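Local coordinates for protein inositol monophosphatase (Zymomonas mobilis, PDB 4N81) that probably hydrolyses phosphate monoesters such as inositol monophosphate, using magnesium ions, at residues S4-E7 with D8-R11; D172-R175 with L176-D180. All blocks are in the same frame, centred on the assembly; numbering follows the deposited sequence.

Contact 1: residues S4-E7 with D8-R11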
# COMPACT_ATOMS: atom_id res chain seq x y z
N SER A 4 18.44 27.75 4.10
CA SER A 4 17.06 28.23 4.23
C SER A 4 16.89 29.35 5.24
O SER A 4 17.59 29.41 6.24
CB SER A 4 16.17 27.08 4.69
OG SER A 4 14.84 27.50 4.80
N ALA A 5 15.89 30.20 5.04
CA ALA A 5 15.49 31.12 6.09
C ALA A 5 14.90 30.34 7.26
O ALA A 5 14.77 30.88 8.37
CB ALA A 5 14.50 32.14 5.56
N TYR A 6 14.48 29.10 7.00
CA TYR A 6 13.91 28.20 8.02
C TYR A 6 14.87 27.14 8.58
O TYR A 6 14.44 26.12 9.14
CB TYR A 6 12.65 27.48 7.46
CG TYR A 6 11.57 28.46 7.13
CD1 TYR A 6 11.46 28.99 5.86
CD2 TYR A 6 10.68 28.87 8.10
CE1 TYR A 6 10.49 29.91 5.54
CE2 TYR A 6 9.70 29.79 7.81
CZ TYR A 6 9.60 30.31 6.51
OH TYR A 6 8.62 31.26 6.22
N GLU A 7 16.17 27.34 8.42
CA GLU A 7 17.12 26.26 8.73
C GLU A 7 16.93 25.71 10.16
O GLU A 7 16.93 24.48 10.37
CB GLU A 7 18.55 26.82 8.61
CG GLU A 7 19.67 25.88 8.97
CD GLU A 7 21.05 26.59 8.98
OE1 GLU A 7 21.20 27.59 8.23
OE2 GLU A 7 21.96 26.16 9.74
N ASP A 8 16.72 26.60 11.13
CA ASP A 8 16.60 26.15 12.53
C ASP A 8 15.33 25.33 12.75
O ASP A 8 15.34 24.28 13.44
CB ASP A 8 16.55 27.35 13.47
CG ASP A 8 17.93 27.93 13.74
OD1 ASP A 8 18.93 27.19 13.58
OD2 ASP A 8 18.01 29.12 14.13
N ASP A 9 14.25 25.79 12.11
CA ASP A 9 12.98 25.08 12.18
C ASP A 9 13.04 23.74 11.46
O ASP A 9 12.38 22.77 11.88
CB ASP A 9 11.83 25.93 11.59
CG ASP A 9 11.54 27.18 12.43
OD1 ASP A 9 11.17 28.23 11.85
OD2 ASP A 9 11.64 27.10 13.68
N ILE A 10 13.83 23.67 10.40
CA ILE A 10 13.98 22.37 9.70
C ILE A 10 14.70 21.38 10.61
O ILE A 10 14.34 20.19 10.72
CB ILE A 10 14.81 22.55 8.42
CG1 ILE A 10 14.00 23.30 7.35
CG2 ILE A 10 15.23 21.21 7.82
CD1 ILE A 10 14.94 23.91 6.29
N ARG A 11 15.71 21.90 11.33
CA ARG A 11 16.43 21.01 12.23
C ARG A 11 15.52 20.49 13.37
O ARG A 11 15.51 19.30 13.72
CB ARG A 11 17.67 21.75 12.79
CG ARG A 11 18.52 20.88 13.72
CD ARG A 11 19.77 21.69 14.22
NE ARG A 11 20.22 22.65 13.21
CZ ARG A 11 20.18 23.98 13.35
NH1 ARG A 11 19.72 24.51 14.49
NH2 ARG A 11 20.62 24.78 12.38
O HOH W 1 16.49 29.55 10.91

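Contact 2: residues D172-R175 with L176-D180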
# COMPACT_ATOMS: atom_id res chain seq x y z
N ASP A 172 -15.11 9.30 -9.60
CA ASP A 172 -15.25 8.27 -10.60
C ASP A 172 -15.07 8.81 -12.02
O ASP A 172 -14.49 8.14 -12.94
CB ASP A 172 -16.64 7.66 -10.48
CG ASP A 172 -16.71 6.33 -11.18
OD1 ASP A 172 -15.95 5.44 -10.74
OD2 ASP A 172 -17.44 6.21 -12.21
N LYS A 173 -15.55 10.05 -12.20
CA LYS A 173 -15.44 10.63 -13.52
C LYS A 173 -13.98 10.87 -13.89
O LYS A 173 -13.57 10.62 -15.07
CB LYS A 173 -16.23 11.94 -13.62
CG LYS A 173 -17.78 11.68 -13.64
CD LYS A 173 -18.59 12.96 -13.73
CE LYS A 173 -20.12 12.61 -13.91
NZ LYS A 173 -20.88 13.93 -13.92
N ILE A 174 -13.19 11.40 -12.96
CA ILE A 174 -11.75 11.50 -13.34
C ILE A 174 -11.00 10.16 -13.44
O ILE A 174 -10.18 9.96 -14.36
CB ILE A 174 -10.96 12.53 -12.51
CG1 ILE A 174 -9.49 12.61 -13.01
CG2 ILE A 174 -11.03 12.22 -11.00
CD1 ILE A 174 -8.73 13.78 -12.36
N ARG A 175 -11.38 9.19 -12.60
CA ARG A 175 -10.73 7.88 -12.66
C ARG A 175 -10.91 7.27 -14.05
O ARG A 175 -9.96 6.70 -14.61
CB ARG A 175 -11.44 6.95 -11.68
CG ARG A 175 -11.07 5.49 -11.83
CD ARG A 175 -11.87 4.66 -10.83
NE ARG A 175 -13.27 4.48 -11.22
CZ ARG A 175 -13.68 3.56 -12.11
NH1 ARG A 175 -12.80 2.79 -12.73
NH2 ARG A 175 -14.96 3.42 -12.41
N LEU A 176 -12.10 7.44 -14.62
CA LEU A 176 -12.42 6.84 -15.93
C LEU A 176 -11.59 7.42 -17.07
O LEU A 176 -11.48 6.81 -18.14
CB LEU A 176 -13.91 7.01 -16.25
CG LEU A 176 -14.80 6.07 -15.43
CD1 LEU A 176 -16.27 6.41 -15.64
CD2 LEU A 176 -14.52 4.60 -15.79
N LYS A 177 -11.03 8.60 -16.86
CA LYS A 177 -10.23 9.28 -17.88
C LYS A 177 -8.72 9.07 -17.72
O LYS A 177 -7.93 9.45 -18.64
CB LYS A 177 -10.53 10.79 -17.86
CG LYS A 177 -11.92 11.15 -18.30
CD LYS A 177 -12.14 10.77 -19.74
CE LYS A 177 -13.51 11.28 -20.26
NZ LYS A 177 -13.90 12.59 -19.66
N CYS A 178 -8.30 8.49 -16.59
CA CYS A 178 -6.86 8.23 -16.32
C CYS A 178 -6.41 6.87 -16.80
O CYS A 178 -7.24 5.99 -17.06
CB CYS A 178 -6.50 8.41 -14.85
SG CYS A 178 -6.74 10.21 -14.36
N ARG A 179 -5.10 6.70 -16.97
CA ARG A 179 -4.54 5.44 -17.45
C ARG A 179 -4.68 4.33 -16.37
O ARG A 179 -4.93 3.18 -16.68
CB ARG A 179 -3.03 5.62 -17.69
CG ARG A 179 -2.35 4.34 -18.30
CD ARG A 179 -1.20 3.78 -17.38
NE ARG A 179 0.14 4.05 -17.92
CZ ARG A 179 1.23 3.29 -17.75
NH1 ARG A 179 1.20 2.17 -17.06
NH2 ARG A 179 2.37 3.66 -18.31
N ASP A 180 -4.44 4.69 -15.12
CA ASP A 180 -4.61 3.70 -14.04
C ASP A 180 -4.84 4.41 -12.75
O ASP A 180 -4.46 5.57 -12.63
CB ASP A 180 -3.38 2.84 -13.82
CG ASP A 180 -3.73 1.59 -12.95
OD1 ASP A 180 -4.90 1.10 -13.02
OD2 ASP A 180 -2.86 1.14 -12.16

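Contact 1: residues S4-E7 with D8-R11
Tyr6 and Ile10 begin the backbone bonding of helix 7-24: Ile10 N donates to Tyr6 O at 2.8 Å, nearly in line with the carbonyl. One residue on, Arg11 N reaches Glu7 O at 3.0 Å. Tyr6 holds the N-cap position within a type I beta turn from Ser4 to Glu7, and an ST turn fixes its amide. There Ser4 OG, swung opposite its own backbone N (chi1 -179°), accepts from Tyr6 N at 2.7 Å. An alanine in place of Ser4 removes the hydroxyl that Tyr6 N and Asp132 share, and the turn ahead of the helix would probably be held less firmly. A water accepts from Asp8 N and weakly bridges to Ala5 O.

Charged groups gather on the exposed side. Arg11, bent back at chi3, sets NH1 2.9 Å from Asp8 OD1 in a salt bridge, on the anti side of that oxygen but tilted out of the carboxylate plane. Its NH2 faces Glu7 OE2 at 3.3 Å in a second salt bridge, the oxygen at the guanidinium edge and the two planes 89° apart.

The apolar contact is small: Ile10 CD1 lies 3.8 Å from Ser4 CB. Ile10 and Tyr6 face the sheet, both touching Val130 of strand 125-130; Tyr6 also packs on Val114 of strand 112-120 and bonds to Glu109 through OH, while Asp9 pairs with Arg62 and Arg81.

Contact 2: residues D172-R175 with L176-D180
The guanidinium of Arg175 carries Leu176 against one face, where Leu176 CD2 comes within 3.6 Å of Arg175 NH2, and meets the carboxylate of Asp172 at its edge. This is a side-on grip along the last turn of helix 165-175, the connecting helix of a beta-alpha-beta crossover that joins parallel neighbouring strands 154-157 and 180-183. Both donors converge on a single oxygen: Arg175 NE lies 2.9 Å and Arg175 NH2 2.8 Å from Asp172 OD1, which sits in the guanidinium plane. Relative to the carboxylate plane, the two nitrogens arrive from the same face, NH2 on the syn side and NE from well above the plane. The bend of the arginine at chi3 (76°) turns NE and NH2 back to the carboxylate. The other oxygen, Asp172 OD2, touches Leu176 CD1 at 3.6 Å, so the leucine branches divide between the acid and the arginine. Trp161 of the second subunit adds a cation-pi contact to Arg175 and also packs on Asp172, placing this charged pair at the dimer interface.

The backbone passes from helix into a type I beta turn from Arg175 to Cys178. Leu176 N still bonds to Asp172 O at 3.0 Å, four residues back. Lys177 N then reaches only three back, to Ile174 O at 3.0 Å, approaching from above the carbonyl plane. Cys178 N closes the turn on Arg175 O at 3.1 Å, with a weaker second bond to Ile174 O. Ile174 itself packs on Ala253 and Met257 of helix 250-257, and Cys178 leans on Leu155. The two meet where Cys178 SG, beside its own backbone N (chi1 -65°), rests 3.9 Å from Ile174 CG1.

Overall arrangement
Both are surface contacts, each with one buried residue, and they lie on opposite sides of the chain's centre, with centres about 39 Å apart. They concern different elements: contact 1 starts helix 7-24 beside the large, mostly antiparallel sheet, whereas contact 2 finishes helix 165-175 and leads into strand 180-183, outermost within the chain in the smaller mixed sheet. Each pairs an arginine with the aspartate three residues before it, but in contact 1 a glutamate joins in, while in contact 2 a leucine covers one face of the guanidinium. The surroundings differ too: no other protein chain of the assembly touches residues 4-11, whereas residues 172-180 meet the second subunit.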